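Local coordinates for mannosephosphate isomerase, putative (Archaeoglobus fulgidus, PDB 1ZX5), which probably interconverts D-mannose 6-phosphate and D-fructose 6-phosphate as a zinc-dependent isomerase of the type 1 family, at residues Val98-Glu112 with Leu192-Lys206. Residues are numbered along the deposited sequence; the frame is centred on the assembly and turned at random.
With ACY (acetic acid), chain H; EDO (1,2-ethanediol), chain D.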
loop_
_atom_site.group_PDB
_atom_site.type_symbol
_atom_site.label_atom_id
_atom_site.label_comp_id
_atom_site.label_asym_id
_atom_site.label_seq_id
_atom_site.Cartn_x
_atom_site.Cartn_y
_atom_site.Cartn_z
ATOM N N VAL A 98 -8.713 9.911 12.128
ATOM C CA VAL A 98 -9.143 8.522 12.184
ATOM C C VAL A 98 -10.138 8.243 11.053
ATOM O O VAL A 98 -11.037 9.035 10.779
ATOM C CB VAL A 98 -9.761 8.156 13.562
ATOM C CG1 VAL A 98 -10.273 6.721 13.562
ATOM C CG2 VAL A 98 -8.722 8.344 14.689
ATOM N N HIS A 99 -9.933 7.122 10.379
ATOM C CA HIS A 99 -10.808 6.703 9.303
ATOM C C HIS A 99 -10.937 5.183 9.324
ATOM O O HIS A 99 -10.278 4.510 10.118
ATOM C CB HIS A 99 -10.316 7.235 7.946
ATOM C CG HIS A 99 -8.869 6.968 7.669
ATOM N ND1 HIS A 99 -7.845 7.616 8.335
ATOM C CD2 HIS A 99 -8.270 6.155 6.765
ATOM C CE1 HIS A 99 -6.682 7.189 7.879
ATOM N NE2 HIS A 99 -6.910 6.305 6.924
ATOM N N VAL A 100 -11.802 4.662 8.465
ATOM C CA VAL A 100 -12.167 3.266 8.449
ATOM C C VAL A 100 -12.570 2.900 7.020
ATOM O O VAL A 100 -13.112 3.727 6.286
ATOM C CB VAL A 100 -13.334 2.960 9.489
ATOM C CG1 VAL A 100 -14.593 3.784 9.205
ATOM C CG2 VAL A 100 -13.669 1.459 9.547
ATOM N N HIS A 101 -12.290 1.661 6.633
ATOM C CA HIS A 101 -12.622 1.150 5.310
ATOM C C HIS A 101 -13.784 0.163 5.386
ATOM O O HIS A 101 -13.880 -0.602 6.349
ATOM C CB HIS A 101 -11.417 0.440 4.700
ATOM C CG HIS A 101 -10.206 1.309 4.570
ATOM N ND1 HIS A 101 -10.227 2.522 3.912
ATOM C CD2 HIS A 101 -8.932 1.132 4.990
ATOM C CE1 HIS A 101 -9.023 3.064 3.952
ATOM N NE2 HIS A 101 -8.219 2.238 4.595
ATOM N N PRO A 102 -14.652 0.161 4.355
ATOM C CA PRO A 102 -15.698 -0.853 4.252
ATOM C C PRO A 102 -15.164 -2.192 3.699
ATOM O O PRO A 102 -14.166 -2.216 2.970
ATOM C CB PRO A 102 -16.673 -0.233 3.246
ATOM C CG PRO A 102 -15.787 0.558 2.336
ATOM C CD PRO A 102 -14.679 1.103 3.212
ATOM N N SER A 103 -15.832 -3.290 4.046
ATOM C CA SER A 103 -15.636 -4.566 3.356
ATOM C C SER A 103 -16.278 -4.515 1.965
ATOM O O SER A 103 -17.001 -3.568 1.644
ATOM C CB SER A 103 -16.265 -5.693 4.167
ATOM O OG SER A 103 -17.659 -5.475 4.319
ATOM N N ASP A 104 -16.015 -5.529 1.147
ATOM C CA ASP A 104 -16.702 -5.708 -0.137
ATOM C C ASP A 104 -18.208 -5.704 0.028
ATOM O O ASP A 104 -18.926 -5.082 -0.742
ATOM C CB ASP A 104 -16.286 -7.031 -0.794
ATOM C CG ASP A 104 -14.919 -6.957 -1.443
ATOM O OD1 ASP A 104 -14.365 -5.837 -1.595
ATOM O OD2 ASP A 104 -14.387 -8.035 -1.798
ATOM N N LYS A 105 -18.668 -6.420 1.043
ATOM C CA LYS A 105 -20.074 -6.535 1.372
ATOM C C LYS A 105 -20.682 -5.175 1.757
ATOM O O LYS A 105 -21.764 -4.819 1.279
ATOM C CB LYS A 105 -20.210 -7.539 2.516
ATOM C CG LYS A 105 -21.591 -8.091 2.769
ATOM C CD LYS A 105 -21.490 -9.377 3.623
ATOM C CE LYS A 105 -22.869 -9.963 3.969
ATOM N NZ LYS A 105 -23.703 -9.009 4.775
ATOM N N ALA A 106 -19.988 -4.434 2.623
ATOM C CA ALA A 106 -20.449 -3.122 3.075
ATOM C C ALA A 106 -20.434 -2.104 1.933
ATOM O O ALA A 106 -21.371 -1.333 1.792
ATOM C CB ALA A 106 -19.617 -2.624 4.254
ATOM N N ALA A 107 -19.376 -2.109 1.121
ATOM C CA ALA A 107 -19.258 -1.187 -0.007
ATOM C C ALA A 107 -20.406 -1.410 -1.013
ATOM O O ALA A 107 -21.004 -0.450 -1.520
ATOM C CB ALA A 107 -17.895 -1.335 -0.685
ATOM N N GLU A 108 -20.720 -2.682 -1.257
ATOM C CA GLU A 108 -21.809 -3.082 -2.141
ATOM C C GLU A 108 -23.177 -2.639 -1.600
ATOM O O GLU A 108 -24.029 -2.137 -2.343
ATOM C CB GLU A 108 -21.766 -4.602 -2.369
ATOM C CG GLU A 108 -22.985 -5.164 -3.086
ATOM C CD GLU A 108 -22.896 -6.673 -3.280
ATOM O OE1 GLU A 108 -23.851 -7.386 -2.898
ATOM O OE2 GLU A 108 -21.864 -7.148 -3.803
ATOM N N SER A 109 -23.355 -2.829 -0.297
ATOM C CA SER A 109 -24.561 -2.439 0.424
ATOM C C SER A 109 -24.753 -0.906 0.460
ATOM O O SER A 109 -25.882 -0.396 0.396
ATOM C CB SER A 109 -24.472 -3.000 1.843
ATOM O OG SER A 109 -25.525 -2.518 2.626
ATOM N N LEU A 110 -23.642 -0.184 0.568
ATOM C CA LEU A 110 -23.631 1.285 0.495
ATOM C C LEU A 110 -23.777 1.813 -0.937
ATOM O O LEU A 110 -23.953 3.013 -1.130
ATOM C CB LEU A 110 -22.337 1.839 1.120
ATOM C CG LEU A 110 -22.223 1.754 2.647
ATOM C CD1 LEU A 110 -20.819 2.139 3.155
ATOM C CD2 LEU A 110 -23.284 2.611 3.299
ATOM N N GLY A 111 -23.681 0.920 -1.924
ATOM C CA GLY A 111 -23.782 1.278 -3.341
ATOM C C GLY A 111 -22.583 2.024 -3.923
ATOM O O GLY A 111 -22.716 2.792 -4.880
ATOM N N GLU A 112 -21.403 1.794 -3.372
ATOM C CA GLU A 112 -20.200 2.444 -3.888
ATOM C C GLU A 112 -19.828 1.869 -5.259
ATOM O O GLU A 112 -20.144 0.709 -5.559
ATOM C CB GLU A 112 -19.041 2.274 -2.901
ATOM C CG GLU A 112 -19.275 2.949 -1.543
ATOM C CD GLU A 112 -19.079 4.481 -1.565
ATOM O OE1 GLU A 112 -18.910 5.092 -2.655
ATOM O OE2 GLU A 112 -19.075 5.076 -0.464
ATOM N N LEU A 192 -11.838 3.745 -1.022
ATOM C CA LEU A 192 -12.940 4.046 -0.100
ATOM C C LEU A 192 -12.418 4.177 1.321
ATOM O O LEU A 192 -11.765 3.267 1.840
ATOM C CB LEU A 192 -14.041 2.983 -0.140
ATOM C CG LEU A 192 -14.903 2.911 -1.392
ATOM C CD1 LEU A 192 -15.899 1.777 -1.253
ATOM C CD2 LEU A 192 -15.609 4.241 -1.668
ATOM N N ALA A 193 -12.690 5.325 1.930
ATOM C CA ALA A 193 -12.288 5.599 3.300
ATOM C C ALA A 193 -13.269 6.590 3.897
ATOM O O ALA A 193 -13.614 7.586 3.260
ATOM C CB ALA A 193 -10.839 6.154 3.350
ATOM N N TYR A 194 -13.726 6.303 5.109
ATOM C CA TYR A 194 -14.681 7.157 5.785
ATOM C C TYR A 194 -14.061 7.712 7.042
ATOM O O TYR A 194 -13.623 6.962 7.917
ATOM C CB TYR A 194 -15.955 6.388 6.104
ATOM C CG TYR A 194 -16.544 5.687 4.903
ATOM C CD1 TYR A 194 -16.842 6.396 3.718
ATOM C CD2 TYR A 194 -16.817 4.319 4.944
ATOM C CE1 TYR A 194 -17.394 5.744 2.606
ATOM C CE2 TYR A 194 -17.364 3.654 3.844
ATOM C CZ TYR A 194 -17.649 4.369 2.681
ATOM O OH TYR A 194 -18.216 3.700 1.612
ATOM N N PHE A 195 -14.024 9.033 7.124
ATOM C CA PHE A 195 -13.328 9.715 8.209
ATOM C C PHE A 195 -14.272 10.017 9.359
ATOM O O PHE A 195 -15.482 10.119 9.164
ATOM C CB PHE A 195 -12.637 10.978 7.669
ATOM C CG PHE A 195 -11.382 10.675 6.871
ATOM C CD1 PHE A 195 -10.117 10.770 7.467
ATOM C CD2 PHE A 195 -11.466 10.271 5.536
ATOM C CE1 PHE A 195 -8.944 10.462 6.738
ATOM C CE2 PHE A 195 -10.303 9.971 4.796
ATOM C CZ PHE A 195 -9.039 10.057 5.398
ATOM N N PHE A 196 -13.715 10.144 10.557
ATOM C CA PHE A 196 -14.492 10.489 11.746
ATOM C C PHE A 196 -14.890 11.968 11.753
ATOM O O PHE A 196 -14.320 12.781 12.482
ATOM C CB PHE A 196 -13.698 10.132 13.008
ATOM C CG PHE A 196 -13.798 8.679 13.412
ATOM C CD1 PHE A 196 -13.914 7.665 12.446
ATOM C CD2 PHE A 196 -13.754 8.322 14.761
ATOM C CE1 PHE A 196 -13.992 6.316 12.821
ATOM C CE2 PHE A 196 -13.820 6.975 15.146
ATOM C CZ PHE A 196 -13.946 5.974 14.176
ATOM N N ASN A 197 -15.862 12.318 10.918
ATOM C CA ASN A 197 -16.359 13.686 10.834
ATOM C C ASN A 197 -17.821 13.647 10.445
ATOM O O ASN A 197 -18.340 12.587 10.068
ATOM C CB ASN A 197 -15.521 14.558 9.859
ATOM C CG ASN A 197 -15.495 14.018 8.418
ATOM O OD1 ASN A 197 -16.490 13.532 7.886
ATOM N ND2 ASN A 197 -14.349 14.137 7.782
ATOM N N GLU A 198 -18.490 14.789 10.543
ATOM C CA GLU A 198 -19.919 14.868 10.247
ATOM C C GLU A 198 -20.219 14.403 8.813
ATOM O O GLU A 198 -21.197 13.702 8.565
ATOM C CB GLU A 198 -20.403 16.304 10.470
ATOM C CG GLU A 198 -21.874 16.546 10.190
ATOM C CD GLU A 198 -22.197 16.720 8.705
ATOM O OE1 GLU A 198 -21.303 17.123 7.909
ATOM O OE2 GLU A 198 -23.368 16.453 8.341
ATOM N N ASN A 199 -19.374 14.812 7.872
ATOM C CA ASN A 199 -19.598 14.525 6.459
ATOM C C ASN A 199 -19.725 13.021 6.171
ATOM O O ASN A 199 -20.570 12.613 5.362
ATOM C CB ASN A 199 -18.464 15.147 5.619
ATOM C CG ASN A 199 -18.705 15.035 4.119
ATOM O OD1 ASN A 199 -18.143 14.154 3.452
ATOM N ND2 ASN A 199 -19.530 15.908 3.583
ATOM N N ASP A 200 -18.883 12.218 6.830
ATOM C CA ASP A 200 -18.795 10.782 6.579
ATOM C C ASP A 200 -19.474 9.916 7.649
ATOM O O ASP A 200 -19.443 8.694 7.549
ATOM C CB ASP A 200 -17.331 10.346 6.514
ATOM C CG ASP A 200 -16.567 10.951 5.352
ATOM O OD1 ASP A 200 -17.159 11.622 4.483
ATOM O OD2 ASP A 200 -15.339 10.713 5.296
ATOM N N TRP A 201 -20.045 10.535 8.677
ATOM C CA TRP A 201 -20.528 9.800 9.845
ATOM C C TRP A 201 -21.563 8.711 9.553
ATOM O O TRP A 201 -21.514 7.646 10.163
ATOM C CB TRP A 201 -21.055 10.735 10.950
ATOM C CG TRP A 201 -21.068 10.011 12.267
ATOM C CD1 TRP A 201 -22.168 9.606 12.977
ATOM C CD2 TRP A 201 -19.923 9.535 12.996
ATOM N NE1 TRP A 201 -21.776 8.926 14.113
ATOM C CE2 TRP A 201 -20.406 8.869 14.149
ATOM C CE3 TRP A 201 -18.535 9.614 12.791
ATOM C CZ2 TRP A 201 -19.546 8.293 15.102
ATOM C CZ3 TRP A 201 -17.679 9.041 13.739
ATOM C CH2 TRP A 201 -18.190 8.393 14.879
ATOM N N GLU A 202 -22.494 8.969 8.632
ATOM C CA GLU A 202 -23.484 7.952 8.258
ATOM C C GLU A 202 -22.838 6.680 7.710
ATOM O O GLU A 202 -23.342 5.592 7.959
ATOM C CB GLU A 202 -24.512 8.490 7.261
ATOM C CG GLU A 202 -25.507 9.475 7.864
ATOM C CD GLU A 202 -26.379 8.853 8.963
ATOM O OE1 GLU A 202 -27.111 7.870 8.670
ATOM O OE2 GLU A 202 -26.335 9.354 10.119
ATOM N N LYS A 203 -21.732 6.834 6.973
ATOM C CA LYS A 203 -20.978 5.713 6.431
ATOM C C LYS A 203 -20.167 5.026 7.526
ATOM O O LYS A 203 -20.130 3.808 7.583
ATOM C CB LYS A 203 -20.033 6.149 5.295
ATOM C CG LYS A 203 -20.656 6.946 4.149
ATOM C CD LYS A 203 -21.665 6.155 3.349
ATOM C CE LYS A 203 -22.202 6.972 2.158
ATOM N NZ LYS A 203 -21.449 6.643 0.897
ATOM N N VAL A 204 -19.507 5.817 8.370
ATOM C CA VAL A 204 -18.767 5.310 9.526
ATOM C C VAL A 204 -19.640 4.381 10.380
ATOM O O VAL A 204 -19.220 3.276 10.718
ATOM C CB VAL A 204 -18.195 6.466 10.413
ATOM C CG1 VAL A 204 -17.615 5.926 11.716
ATOM C CG2 VAL A 204 -17.140 7.265 9.650
ATOM N N LYS A 205 -20.853 4.824 10.706
ATOM C CA LYS A 205 -21.766 4.048 11.551
ATOM C C LYS A 205 -22.081 2.664 10.979
ATOM O O LYS A 205 -22.207 1.694 11.714
ATOM C CB LYS A 205 -23.072 4.810 11.775
ATOM C CG LYS A 205 -22.946 6.011 12.691
ATOM C CD LYS A 205 -24.329 6.504 13.155
ATOM C CE LYS A 205 -25.134 7.082 11.999
ATOM N NZ LYS A 205 -26.391 7.775 12.449
ATOM N N LYS A 206 -22.194 2.588 9.663
ATOM C CA LYS A 206 -22.491 1.335 8.980
ATOM C C LYS A 206 -21.335 0.326 8.872
ATOM O O LYS A 206 -21.577 -0.865 8.675
ATOM C CB LYS A 206 -23.062 1.652 7.602
ATOM C CG LYS A 206 -24.493 2.199 7.718
ATOM C CD LYS A 206 -25.028 2.622 6.378
ATOM C CE LYS A 206 -26.471 3.103 6.476
ATOM N NZ LYS A 206 -26.792 3.899 5.244
HETATM C C ACY H . -13.254 12.682 3.782
HETATM O O ACY H . -13.626 13.329 4.786
HETATM O OXT ACY H . -13.807 11.628 3.397
HETATM C CH3 ACY H . -12.077 13.185 2.992
HETATM C C1 EDO D . -11.717 -7.275 1.158
HETATM O O1 EDO D . -11.472 -6.431 0.027
HETATM C C2 EDO D . -12.763 -6.599 2.026
HETATM O O2 EDO D . -13.869 -7.488 2.225
#
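Y194 and E112 each set their CG opposite the carbonyl carbon (chi1 -52° and -63°), and a further bend at chi2 of E112 brings its carboxylate to the phenol. Y194 OH donates to E112 OE2 over 2.6 Å, meeting it on the anti side, somewhat out of the carboxylate plane. A long aromatic side chain suits this place because it spans from the strand pair to L110 and E112. The same OE2 forms a weaker salt bridge with K203 NZ at 3.2 Å, while CB of K203 lies over the centre of the tyrosine ring. P102 CD and L110 CD1 also pack against that ring. L192 CD1 touches E112 CB and CG and A107 CB, while its CD2 meets the carboxylate. A phenylalanine in place of Y194 would probably keep much of this packing but lose the hydroxyl's bond to E112 OE2, leaving the weak link to K203 to steady the carboxylate.

On the other side of the strands, the H99 and F195 rings form an offset stack, centroids 4.5 Å apart and planes at 26°. H99 ND1 is hydrogen-bonded to Q97 O, which helps fix the imidazole's rotation. Just beyond the pair, V98 CG1 sits over one face of F196, 3.7 Å from its centroid, a CH-pi contact suited to the compact, beta-branched valine; W201 CZ3 lies over the opposite face, toward its rim. H101 ND1 reaches beyond the paired strands to donate to L192 O at 2.7 Å, tying the imidazole to the backbone.

V100 and Y194 exchange two backbone bonds, and F196 N donates to V98 O. The whole is a short two-stranded antiparallel sheet, 99-100 with 194-195, whose following helices pack together within the cupin-type catalytic part of a type I phosphomannose isomerase.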